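Long-range contact in aldose 1-epimerase (PDB 3NRE), which probably interconverts the alpha and beta anomers of aldose sugars: residues A205-I213 with A221-P229. Numbering follows the deposited sequence. Where two conformers were deposited one is given.
Sequences AGWNGQARI and AIIMETTPP
Ala211 pairs with Met224, and Ile213 with Ile222, as antiparallel hydrogen-bonded pairs of a beta hairpin, the strand segments 210-213 and 221-227 running at 166°; the bond from Ile213 N to Ile222 O, 2.8 Å, is nearly straight at 177°. Where the pairing ends, Gly209 O receives Thr226 OG1 at 2.8 Å, in the carbonyl plane on a lone pair, besides a weak bond from Thr226 N and another weak one from a water that also donates to Thr226 O. A valine at Thr226 would probably leave Gly209 O without its hydroxyl donor and Ala230 N without its acceptor. Thr226 OG1 also lies 3.1 Å from Gly209 CA. In the conformers given, selenomethionine Met224, its CG anti to the backbone N (chi1 169°), brings SE to the edge of the Trp207 ring, 4.1 Å from CH2, a Met-aromatic contact, and on the other sheet face Arg212 lays its guanidinium over Ala221 CB, 3.6 Å from CZ, while Ile223 CD1 meets its edge; Glu289 and Glu214 form salt bridges with it. Strands 159-162 and 279-290 flank the hairpin within the large antiparallel sheet, and Ile213, Ile222 and Met224 pack on Phe152 of strand 142-153.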
ATOM      1  N   ALA A 205      13.995  -2.475   4.387  1.00 29.31           N
ATOM      2  CA  ALA A 205      14.354  -1.181   4.991  1.00 27.26           C
ATOM      3  C   ALA A 205      15.429  -0.517   4.165  1.00 32.35           C
ATOM      4  O   ALA A 205      16.047  -1.133   3.275  1.00 32.15           O
ATOM      5  CB  ALA A 205      14.889  -1.381   6.425  1.00 31.24           C
ATOM      6  N   GLY A 206      15.672   0.751   4.462  1.00 29.17           N
ATOM      7  CA  GLY A 206      16.713   1.489   3.763  1.00 33.29           C
ATOM      8  C   GLY A 206      16.334   2.009   2.391  1.00 34.09           C
ATOM      9  O   GLY A 206      17.190   2.375   1.608  1.00 36.09           O
ATOM     10  N   TRP A 207      15.043   2.122   2.139  1.00 31.56           N
ATOM     11  CA  TRP A 207      14.552   2.534   0.852  1.00 32.42           C
ATOM     12  C   TRP A 207      14.574   4.038   0.760  1.00 35.86           C
ATOM     13  O   TRP A 207      14.505   4.730   1.787  1.00 35.85           O
ATOM     14  CB  TRP A 207      13.119   2.042   0.693  1.00 28.33           C
ATOM     15  CG  TRP A 207      12.534   2.207  -0.650  1.00 29.26           C
ATOM     16  CD1 TRP A 207      13.152   2.024  -1.839  1.00 30.05           C
ATOM     17  CD2 TRP A 207      11.145   2.429  -0.940  1.00 30.21           C
ATOM     18  NE1 TRP A 207      12.243   2.187  -2.861  1.00 29.84           N
ATOM     19  CE2 TRP A 207      11.011   2.457  -2.331  1.00 33.13           C
ATOM     20  CE3 TRP A 207      10.016   2.672  -0.146  1.00 27.38           C
ATOM     21  CZ2 TRP A 207       9.787   2.675  -2.957  1.00 26.52           C
ATOM     22  CZ3 TRP A 207       8.821   2.887  -0.743  1.00 27.54           C
ATOM     23  CH2 TRP A 207       8.713   2.922  -2.147  1.00 28.81           C
ATOM     24  N   ASN A 208      14.672   4.528  -0.481  1.00 36.66           N
ATOM     25  CA  ASN A 208      14.649   5.959  -0.795  1.00 41.89           C
ATOM     26  C   ASN A 208      13.308   6.436  -1.381  1.00 38.05           C
ATOM     27  O   ASN A 208      13.222   7.524  -1.925  1.00 41.18           O
ATOM     28  CB  ASN A 208      15.795   6.326  -1.748  1.00 43.34           C
ATOM     29  CG  ASN A 208      15.686   5.648  -3.125  1.00 45.79           C
ATOM     30  OD1 ASN A 208      14.843   4.762  -3.366  1.00 39.34           O
ATOM     31  ND2 ASN A 208      16.549   6.075  -4.037  1.00 44.07           N
ATOM     32  N   GLY A 209      12.263   5.624  -1.242  1.00 35.78           N
ATOM     33  CA  GLY A 209      10.964   5.944  -1.723  1.00 36.62           C
ATOM     34  C   GLY A 209      10.767   5.895  -3.222  1.00 35.33           C
ATOM     35  O   GLY A 209       9.776   6.406  -3.671  1.00 35.36           O
ATOM     36  N   GLN A 210      11.740   5.370  -3.987  1.00 35.03           N
ATOM     37  CA  GLN A 210      11.649   5.325  -5.430  1.00 36.02           C
ATOM     38  C   GLN A 210      11.816   3.891  -5.925  1.00 35.82           C
ATOM     39  O   GLN A 210      12.715   3.145  -5.466  1.00 34.05           O
ATOM     40  CB  GLN A 210      12.714   6.234  -6.076  1.00 39.88           C
ATOM     41  CG  GLN A 210      12.652   7.675  -5.575  1.00 40.03           C
ATOM     42  CD  GLN A 210      13.594   8.608  -6.335  1.00 52.74           C
ATOM     43  OE1 GLN A 210      13.807   8.458  -7.534  1.00 64.86           O
ATOM     44  NE2 GLN A 210      14.164   9.566  -5.631  1.00 53.40           N
ATOM     45  N   ALA A 211      10.982   3.520  -6.884  1.00 32.49           N
ATOM     46  CA  ALA A 211      11.060   2.188  -7.447  1.00 33.02           C
ATOM     47  C   ALA A 211      10.836   2.222  -8.943  1.00 28.59           C
ATOM     48  O   ALA A 211      10.239   3.134  -9.494  1.00 31.90           O
ATOM     49  CB  ALA A 211      10.053   1.248  -6.773  1.00 27.38           C
ATOM     50  N   ARG A 212      11.326   1.196  -9.601  1.00 32.17           N
ATOM     51  CA  ARG A 212      11.098   1.030 -11.027  0.60 32.12           C
ATOM     52  C   ARG A 212      10.540  -0.367 -11.233  1.00 33.32           C
ATOM     53  O   ARG A 212      11.127  -1.339 -10.743  1.00 33.21           O
ATOM     54  CB  ARG A 212      12.414   1.241 -11.773  0.60 34.71           C
ATOM     55  CG  ARG A 212      12.313   1.189 -13.239  0.60 38.72           C
ATOM     56  CD  ARG A 212      13.614   1.617 -13.874  0.60 39.80           C
ATOM     57  NE  ARG A 212      13.605   1.279 -15.281  0.60 42.15           N
ATOM     58  CZ  ARG A 212      13.080   2.026 -16.255  0.60 44.04           C
ATOM     59  NH1 ARG A 212      12.534   3.215 -16.004  0.60 43.11           N
ATOM     60  NH2 ARG A 212      13.131   1.587 -17.510  0.60 44.41           N
ATOM     61  N   ILE A 213       9.366  -0.455 -11.884  1.00 29.35           N
ATOM     62  CA  ILE A 213       8.780  -1.724 -12.226  1.00 31.59           C
ATOM     63  C   ILE A 213       8.897  -1.857 -13.752  1.00 30.19           C
ATOM     64  O   ILE A 213       8.197  -1.140 -14.460  1.00 30.33           O
ATOM     65  CB  ILE A 213       7.290  -1.804 -11.792  1.00 27.52           C
ATOM     66  CG1 ILE A 213       7.133  -1.767 -10.260  1.00 32.66           C
ATOM     67  CG2 ILE A 213       6.623  -3.063 -12.295  1.00 29.12           C
ATOM     68  CD1 ILE A 213       7.034  -0.356  -9.680  1.00 34.92           C
ATOM     69  N   ALA A 221       7.893   0.742 -18.530  1.00 30.24           N
ATOM     70  CA  ALA A 221       8.237   0.640 -17.120  1.00 32.75           C
ATOM     71  C   ALA A 221       7.317   1.620 -16.396  1.00 30.82           C
ATOM     72  O   ALA A 221       6.840   2.590 -17.000  1.00 34.09           O
ATOM     73  CB  ALA A 221       9.685   1.001 -16.867  1.00 33.94           C
ATOM     74  N   ILE A 222       7.096   1.371 -15.115  1.00 30.45           N
ATOM     75  CA  ILE A 222       6.386   2.286 -14.220  1.00 29.61           C
ATOM     76  C   ILE A 222       7.384   2.773 -13.203  1.00 31.69           C
ATOM     77  O   ILE A 222       8.107   1.961 -12.623  1.00 30.49           O
ATOM     78  CB  ILE A 222       5.237   1.593 -13.443  1.00 30.44           C
ATOM     79  CG1 ILE A 222       4.138   1.170 -14.403  1.00 32.14           C
ATOM     80  CG2 ILE A 222       4.681   2.508 -12.344  1.00 30.34           C
ATOM     81  CD1 ILE A 222       2.868   0.783 -13.711  1.00 40.99           C
ATOM     82  N   ILE A 223       7.424   4.096 -13.026  1.00 30.96           N
ATOM     83  CA  ILE A 223       8.318   4.766 -12.091  1.00 33.73           C
ATOM     84  C   ILE A 223       7.466   5.185 -10.924  1.00 31.58           C
ATOM     85  O   ILE A 223       6.552   5.992 -11.055  1.00 31.63           O
ATOM     86  CB  ILE A 223       8.950   6.053 -12.651  1.00 35.25           C
ATOM     87  CG1 ILE A 223       9.877   5.748 -13.813  1.00 41.83           C
ATOM     88  CG2 ILE A 223       9.664   6.852 -11.538  1.00 37.71           C
ATOM     89  CD1 ILE A 223      10.965   4.835 -13.480  1.00 50.28           C
HETATM   90  N   MSE A 224       7.797   4.611  -9.782  1.00 29.80           N
HETATM   91  CA  MSE A 224       7.109   4.903  -8.515  0.50 28.72           C
HETATM   92  C   MSE A 224       7.960   5.878  -7.701  1.00 32.76           C
HETATM   93  O   MSE A 224       9.163   5.633  -7.489  1.00 36.13           O
HETATM   94  CB  MSE A 224       6.861   3.620  -7.682  0.50 27.32           C
HETATM   95  CG  MSE A 224       6.385   3.891  -6.221  0.50 24.21           C
HETATM   96 SE   MSE A 224       5.890   2.396  -5.006  0.38 26.06          SE
HETATM   97  CE  MSE A 224       4.720   1.369  -6.090  0.50 16.95           C
ATOM     98  N   GLU A 225       7.322   6.962  -7.235  1.00 30.54           N
ATOM     99  CA  GLU A 225       7.963   7.977  -6.381  1.00 31.84           C
ATOM    100  C   GLU A 225       7.030   8.327  -5.232  1.00 33.97           C
ATOM    101  O   GLU A 225       5.818   8.398  -5.396  1.00 33.16           O
ATOM    102  CB  GLU A 225       8.292   9.267  -7.148  1.00 35.72           C
ATOM    103  CG  GLU A 225       9.361   9.066  -8.182  1.00 42.29           C
ATOM    104  CD  GLU A 225       9.801  10.368  -8.870  1.00 55.97           C
ATOM    105  OE1 GLU A 225       9.768  11.465  -8.254  1.00 55.21           O
ATOM    106  OE2 GLU A 225      10.194  10.266 -10.044  1.00 61.05           O
ATOM    107  N   THR A 226       7.582   8.457  -4.042  1.00 33.03           N
ATOM    108  CA  THR A 226       6.789   8.841  -2.870  1.00 29.77           C
ATOM    109  C   THR A 226       7.312  10.157  -2.269  1.00 35.30           C
ATOM    110  O   THR A 226       8.552  10.467  -2.306  1.00 36.22           O
ATOM    111  CB  THR A 226       6.828   7.756  -1.783  1.00 34.41           C
ATOM    112  OG1 THR A 226       8.210   7.407  -1.538  1.00 37.46           O
ATOM    113  CG2 THR A 226       5.966   6.510  -2.191  1.00 27.83           C
ATOM    114  N   THR A 227       6.385  10.940  -1.718  1.00 35.65           N
ATOM    115  CA  THR A 227       6.746  12.223  -1.067  1.00 35.99           C
ATOM    116  C   THR A 227       5.924  12.414   0.195  1.00 38.39           C
ATOM    117  O   THR A 227       4.700  12.414   0.126  1.00 39.18           O
ATOM    118  CB  THR A 227       6.440  13.465  -1.961  1.00 41.84           C
ATOM    119  OG1 THR A 227       6.978  13.258  -3.265  1.00 45.74           O
ATOM    120  CG2 THR A 227       7.057  14.729  -1.376  1.00 45.97           C
ATOM    121  N   PRO A 228       6.570  12.527   1.365  1.00 39.45           N
ATOM    122  CA  PRO A 228       7.995  12.353   1.685  1.00 41.42           C
ATOM    123  C   PRO A 228       8.475  10.957   1.292  1.00 37.46           C
ATOM    124  O   PRO A 228       7.639  10.049   1.138  1.00 38.53           O
ATOM    125  CB  PRO A 228       8.048  12.514   3.200  1.00 42.49           C
ATOM    126  CG  PRO A 228       6.739  13.198   3.566  1.00 46.15           C
ATOM    127  CD  PRO A 228       5.751  12.740   2.568  1.00 41.22           C
ATOM    128  N   PRO A 229       9.778  10.789   1.069  1.00 42.08           N
ATOM    129  CA  PRO A 229      10.260   9.483   0.651  1.00 40.88           C
ATOM    130  C   PRO A 229       9.905   8.449   1.704  1.00 39.46           C
ATOM    131  O   PRO A 229      10.174   8.624   2.887  1.00 39.80           O
ATOM    132  CB  PRO A 229      11.783   9.666   0.503  1.00 43.39           C
ATOM    133  CG  PRO A 229      12.024  11.151   0.541  1.00 52.17           C
ATOM    134  CD  PRO A 229      10.862  11.783   1.230  1.00 44.21           C
TER
HETATM  135  O   HOH W   1      10.816   9.482  -3.702  1.00 40.57           O